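Local coordinates for endoribonuclease L-PSP/chorismate mutase-like domain-containing protein (Shewanella oneidensis, PDB 2OTM) that is of unknown function but belongs to the YjgF-like family and is a putative endoribonuclease of the L-PSP/chorismate mutase-like type, at residues Asp118-Leu121 with Glu122-Glu126; Leu71-Leu74 with Asn75-Gln79. All coordinates share one frame; numbering follows the deposited sequence.

Contact 1 (Asp118-Leu121 with Glu122-Glu126); sequences DLLL and EIFGE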
loop_
_atom_site.group_PDB
_atom_site.type_symbol
_atom_site.label_atom_id
_atom_site.label_comp_id
_atom_site.label_asym_id
_atom_site.label_seq_id
_atom_site.Cartn_x
_atom_site.Cartn_y
_atom_site.Cartn_z
ATOM N N ASP B 118 -6.854 12.818 -12.670
ATOM C CA ASP B 118 -7.575 13.536 -13.737
ATOM C C ASP B 118 -7.531 12.735 -15.033
ATOM O O ASP B 118 -8.494 12.750 -15.792
ATOM C CB ASP B 118 -6.953 14.913 -13.989
ATOM C CG ASP B 118 -7.179 15.890 -12.852
ATOM O OD1 ASP B 118 -7.999 15.612 -11.950
ATOM O OD2 ASP B 118 -6.544 16.953 -12.880
ATOM N N LEU B 119 -6.424 12.079 -15.328
ATOM C CA LEU B 119 -6.353 11.293 -16.583
ATOM C C LEU B 119 -7.295 10.076 -16.527
ATOM O O LEU B 119 -7.954 9.722 -17.513
ATOM C CB LEU B 119 -4.938 10.846 -16.873
ATOM C CG LEU B 119 -4.725 10.159 -18.231
ATOM C CD1 LEU B 119 -4.899 11.099 -19.423
ATOM C CD2 LEU B 119 -3.343 9.512 -18.219
ATOM N N LEU B 120 -7.389 9.453 -15.361
ATOM C CA LEU B 120 -8.293 8.301 -15.210
ATOM C C LEU B 120 -9.746 8.731 -15.522
ATOM O O LEU B 120 -10.481 8.036 -16.246
ATOM C CB LEU B 120 -8.199 7.718 -13.816
ATOM C CG LEU B 120 -6.869 7.019 -13.465
ATOM C CD1 LEU B 120 -6.850 6.475 -12.027
ATOM C CD2 LEU B 120 -6.607 5.880 -14.489
ATOM N N LEU B 121 -10.132 9.887 -15.013
ATOM C CA LEU B 121 -11.478 10.420 -15.263
ATOM C C LEU B 121 -11.656 10.830 -16.728
ATOM O O LEU B 121 -12.694 10.553 -17.323
ATOM C CB LEU B 121 -11.757 11.586 -14.324
ATOM C CG LEU B 121 -11.904 11.205 -12.841
ATOM C CD1 LEU B 121 -11.883 12.438 -11.961
ATOM C CD2 LEU B 121 -13.152 10.387 -12.620
ATOM N N GLU B 122 -10.641 11.451 -17.310
ATOM C CA GLU B 122 -10.688 11.882 -18.709
ATOM C C GLU B 122 -10.853 10.695 -19.656
ATOM O O GLU B 122 -11.670 10.705 -20.579
ATOM C CB GLU B 122 -9.402 12.614 -19.031
ATOM C CG GLU B 122 -9.252 13.121 -20.457
ATOM C CD GLU B 122 -7.918 13.849 -20.663
ATOM O OE1 GLU B 122 -7.221 14.168 -19.656
ATOM O OE2 GLU B 122 -7.579 14.096 -21.835
ATOM N N ILE B 123 -10.118 9.625 -19.396
ATOM C CA ILE B 123 -10.056 8.527 -20.323
ATOM C C ILE B 123 -11.158 7.499 -20.069
ATOM O O ILE B 123 -11.711 6.941 -21.036
ATOM C CB ILE B 123 -8.652 7.862 -20.309
ATOM C CG1 ILE B 123 -7.573 8.875 -20.722
ATOM C CG2 ILE B 123 -8.571 6.608 -21.209
ATOM C CD1 ILE B 123 -7.820 9.591 -22.057
ATOM N N PHE B 124 -11.475 7.234 -18.800
ATOM C CA PHE B 124 -12.471 6.197 -18.470
ATOM C C PHE B 124 -13.831 6.724 -18.091
ATOM O O PHE B 124 -14.771 5.941 -17.909
ATOM C CB PHE B 124 -11.960 5.260 -17.387
ATOM C CG PHE B 124 -10.817 4.411 -17.846
ATOM C CD1 PHE B 124 -9.508 4.886 -17.751
ATOM C CD2 PHE B 124 -11.047 3.172 -18.451
ATOM C CE1 PHE B 124 -8.439 4.118 -18.212
ATOM C CE2 PHE B 124 -9.990 2.394 -18.898
ATOM C CZ PHE B 124 -8.680 2.869 -18.782
ATOM N N GLY B 125 -13.954 8.035 -17.971
ATOM C CA GLY B 125 -15.212 8.634 -17.545
ATOM C C GLY B 125 -15.669 8.133 -16.197
ATOM O O GLY B 125 -14.888 8.051 -15.240
ATOM N N GLU B 126 -16.950 7.785 -16.099
ATOM C CA GLU B 126 -17.481 7.324 -14.830
ATOM C C GLU B 126 -16.794 6.060 -14.375
ATOM O O GLU B 126 -16.673 5.843 -13.174
ATOM C CB GLU B 126 -19.014 7.121 -14.908
ATOM C CG GLU B 126 -19.788 8.421 -14.939
ATOM C CD GLU B 126 -19.608 9.247 -13.670
ATOM O OE1 GLU B 126 -20.023 8.768 -12.595
ATOM O OE2 GLU B 126 -19.063 10.373 -13.744
#
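Leu119 and Ile123, one helical turn apart, run abreast in the same direction, with CD1 of Leu119 3.7 Å from CG1 of Ile123. This is the tight flank of the last turns of helix 109-124. The CG of Leu119 stands anti to its own nitrogen (chi1 -173°), which carries the branched end toward Ile123, while CG1 of Ile123 rests 3.3 Å from the Leu119 carbonyl oxygen. That oxygen also takes the Ile123 N-H, at 2.9 Å from N. The next buried pair is slacker: CD2 of Leu120 comes no nearer than 4.5 Å to CD1 of Phe124, and the ring instead sets its edge, in plane, toward the Leu120 carbonyl oxygen, 3.6 Å from CD1. Backbone bonds to Asp118, Leu119 and Leu120 are regular, but the bond from Gly125 N to Leu121 O is weak, bent to 128° at the hydrogen. Gly125 then leaves the helix with positive phi (58°).

The side chains of Asp118, Leu121 and Glu122 are looser and only partly buried. CD2 of Leu121 lies 3.9 Å from Gly125 O, and OE1 of the extended Glu122 passes CD1 of Leu119 at 3.9 Å on its way to a salt bridge with Arg70. Asp118 sends its two oxygens to Tyr66 and to Asn26 of the second subunit. Within the strand 92-100, helix 109-124, strand 131-136 beta-alpha-beta unit, Leu120 and Phe124 pack on Ile93 of the first strand, Leu119 faces helix 62-84, and Ile123 lies against Pro6 and Leu10 of helix 6-12.

Contact 2 (Leu71-Leu74 with Asn75-Gln79); sequences LATL and NAIAQ
Asn75 folds its side chain back on the preceding turn, so that its amide and its own backbone N-H both bond to the carbonyl oxygen of Leu71. Starting at the root, CB lies 3.3 Å from the Ala72 carbonyl oxygen. CG sits beside the backbone nitrogen (chi1 -84°), which swings the amide toward the N-terminal end of the helix and leaves CG 3.8 Å from Leu71 O. At the tip, ND2 donates to Leu71 O over 3.0 Å in a nearly straight bond, 173° at the hydrogen. The oxygen lies in the amide plane of Asn75, yet ND2 stands above the plane of the Leu71 carbonyl and not on a lone pair. The main-chain N of Asn75 approaches the same oxygen from the other face, so two donors grip it. CD1 of Leu71 runs alongside the amide, 4.1 Å from ND2, and ND2 is also bonded to Tyr45 O, which helps fix the rotation of the group.

On another side of the helix, CG1 of Ile77 packs 3.2 Å from Thr73 O, the acceptor of the Ile77 N-H, and CD1 of Ile77 meets CG2 of Thr73 at 4.2 Å, the two side chains crossing at a slant. The hydroxyl of Thr73 turns back to Cys69 O. Bonds from Ala76 to Ala72 and from Ala78 to Leu74 continue the regular helical ladder. The whole region is the largely buried middle of helix 62-84: Ala72 and Ala76 turn their methyls to strand 146-153, touching Val148 and Leu150 respectively, while Thr73 and Ile77 face helix 109-124 and Asn75 touches the loop residue Pro18.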
loop_
_atom_site.group_PDB
_atom_site.type_symbol
_atom_site.label_atom_id
_atom_site.label_comp_id
_atom_site.label_asym_id
_atom_site.label_seq_id
_atom_site.Cartn_x
_atom_site.Cartn_y
_atom_site.Cartn_z
ATOM N N LEU B 71 1.904 11.092 -17.051
ATOM C CA LEU B 71 2.656 10.228 -17.954
ATOM C C LEU B 71 2.797 8.806 -17.387
ATOM O O LEU B 71 2.663 7.823 -18.123
ATOM C CB LEU B 71 4.023 10.829 -18.264
ATOM C CG LEU B 71 4.900 10.143 -19.292
ATOM C CD1 LEU B 71 4.176 9.885 -20.634
ATOM C CD2 LEU B 71 6.205 10.946 -19.445
ATOM N N ALA B 72 3.085 8.686 -16.093
ATOM C CA ALA B 72 3.120 7.354 -15.446
ATOM C C ALA B 72 1.783 6.627 -15.574
ATOM O O ALA B 72 1.726 5.398 -15.775
ATOM C CB ALA B 72 3.516 7.512 -13.954
ATOM N N THR B 73 0.696 7.390 -15.476
ATOM C CA THR B 73 -0.651 6.814 -15.575
ATOM C C THR B 73 -0.939 6.408 -17.029
ATOM O O THR B 73 -1.563 5.387 -17.280
ATOM C CB THR B 73 -1.706 7.768 -15.038
ATOM O OG1 THR B 73 -1.419 8.056 -13.649
ATOM C CG2 THR B 73 -3.082 7.139 -15.152
ATOM N N LEU B 74 -0.456 7.184 -17.987
ATOM C CA LEU B 74 -0.574 6.772 -19.385
ATOM C C LEU B 74 0.137 5.454 -19.605
ATOM O O LEU B 74 -0.375 4.589 -20.317
ATOM C CB LEU B 74 0.011 7.847 -20.312
ATOM C CG LEU B 74 -0.245 7.687 -21.801
ATOM C CD1 LEU B 74 -1.765 7.771 -22.101
ATOM C CD2 LEU B 74 0.545 8.741 -22.564
ATOM N N ASN B 75 1.321 5.301 -19.006
ATOM C CA ASN B 75 2.037 4.017 -19.015
ATOM C C ASN B 75 1.226 2.905 -18.363
ATOM O O ASN B 75 1.104 1.822 -18.916
ATOM C CB ASN B 75 3.417 4.138 -18.330
ATOM C CG ASN B 75 4.494 4.655 -19.271
ATOM O OD1 ASN B 75 5.218 3.854 -19.883
ATOM N ND2 ASN B 75 4.574 5.981 -19.433
ATOM N N ALA B 76 0.634 3.187 -17.205
ATOM C CA ALA B 76 -0.236 2.225 -16.526
ATOM C C ALA B 76 -1.433 1.798 -17.385
ATOM O O ALA B 76 -1.836 0.641 -17.360
ATOM C CB ALA B 76 -0.718 2.798 -15.168
ATOM N N ILE B 77 -2.014 2.740 -18.113
ATOM C CA ILE B 77 -3.148 2.433 -19.029
ATOM C C ILE B 77 -2.671 1.545 -20.171
ATOM O O ILE B 77 -3.364 0.615 -20.579
ATOM C CB ILE B 77 -3.797 3.730 -19.551
ATOM C CG1 ILE B 77 -4.449 4.477 -18.367
ATOM C CG2 ILE B 77 -4.849 3.433 -20.631
ATOM C CD1 ILE B 77 -4.937 5.930 -18.672
ATOM N N ALA B 78 -1.460 1.795 -20.669
ATOM C CA ALA B 78 -0.867 0.917 -21.671
ATOM C C ALA B 78 -0.759 -0.509 -21.118
ATOM O O ALA B 78 -1.037 -1.493 -21.821
ATOM C CB ALA B 78 0.497 1.464 -22.159
ATOM N N GLN B 79 -0.399 -0.628 -19.851
ATOM C CA GLN B 79 -0.257 -1.935 -19.231
ATOM C C GLN B 79 -1.617 -2.632 -19.168
ATOM O O GLN B 79 -1.725 -3.822 -19.441
ATOM C CB GLN B 79 0.298 -1.761 -17.811
ATOM C CG GLN B 79 0.566 -3.067 -17.078
ATOM C CD GLN B 79 1.662 -3.822 -17.743
ATOM O OE1 GLN B 79 2.825 -3.466 -17.594
ATOM N NE2 GLN B 79 1.303 -4.849 -18.518
#

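Contact 2 comes first along the chain, in the middle of helix 62-84, and contact 1 follows at the C-terminal end of helix 109-124; their centres are 13 Å apart. The two helices pack against each other on the mixed sheet, and the contacts meet directly. CD2 of Leu119 reaches CG2 of Thr73 and CD1 of Ile77, each at 3.9 Å, while CD2 of Leu120 lies 3.8 Å from CG2 of Thr73. Contact 2 lies nearer the centre of the chain and belongs to the interior of the subunit; contact 1 is more peripheral and, alone of the two, carries the helical layer of the YjgF-like fold to a second subunit of the three-chain assembly, through Asp118 and Leu121.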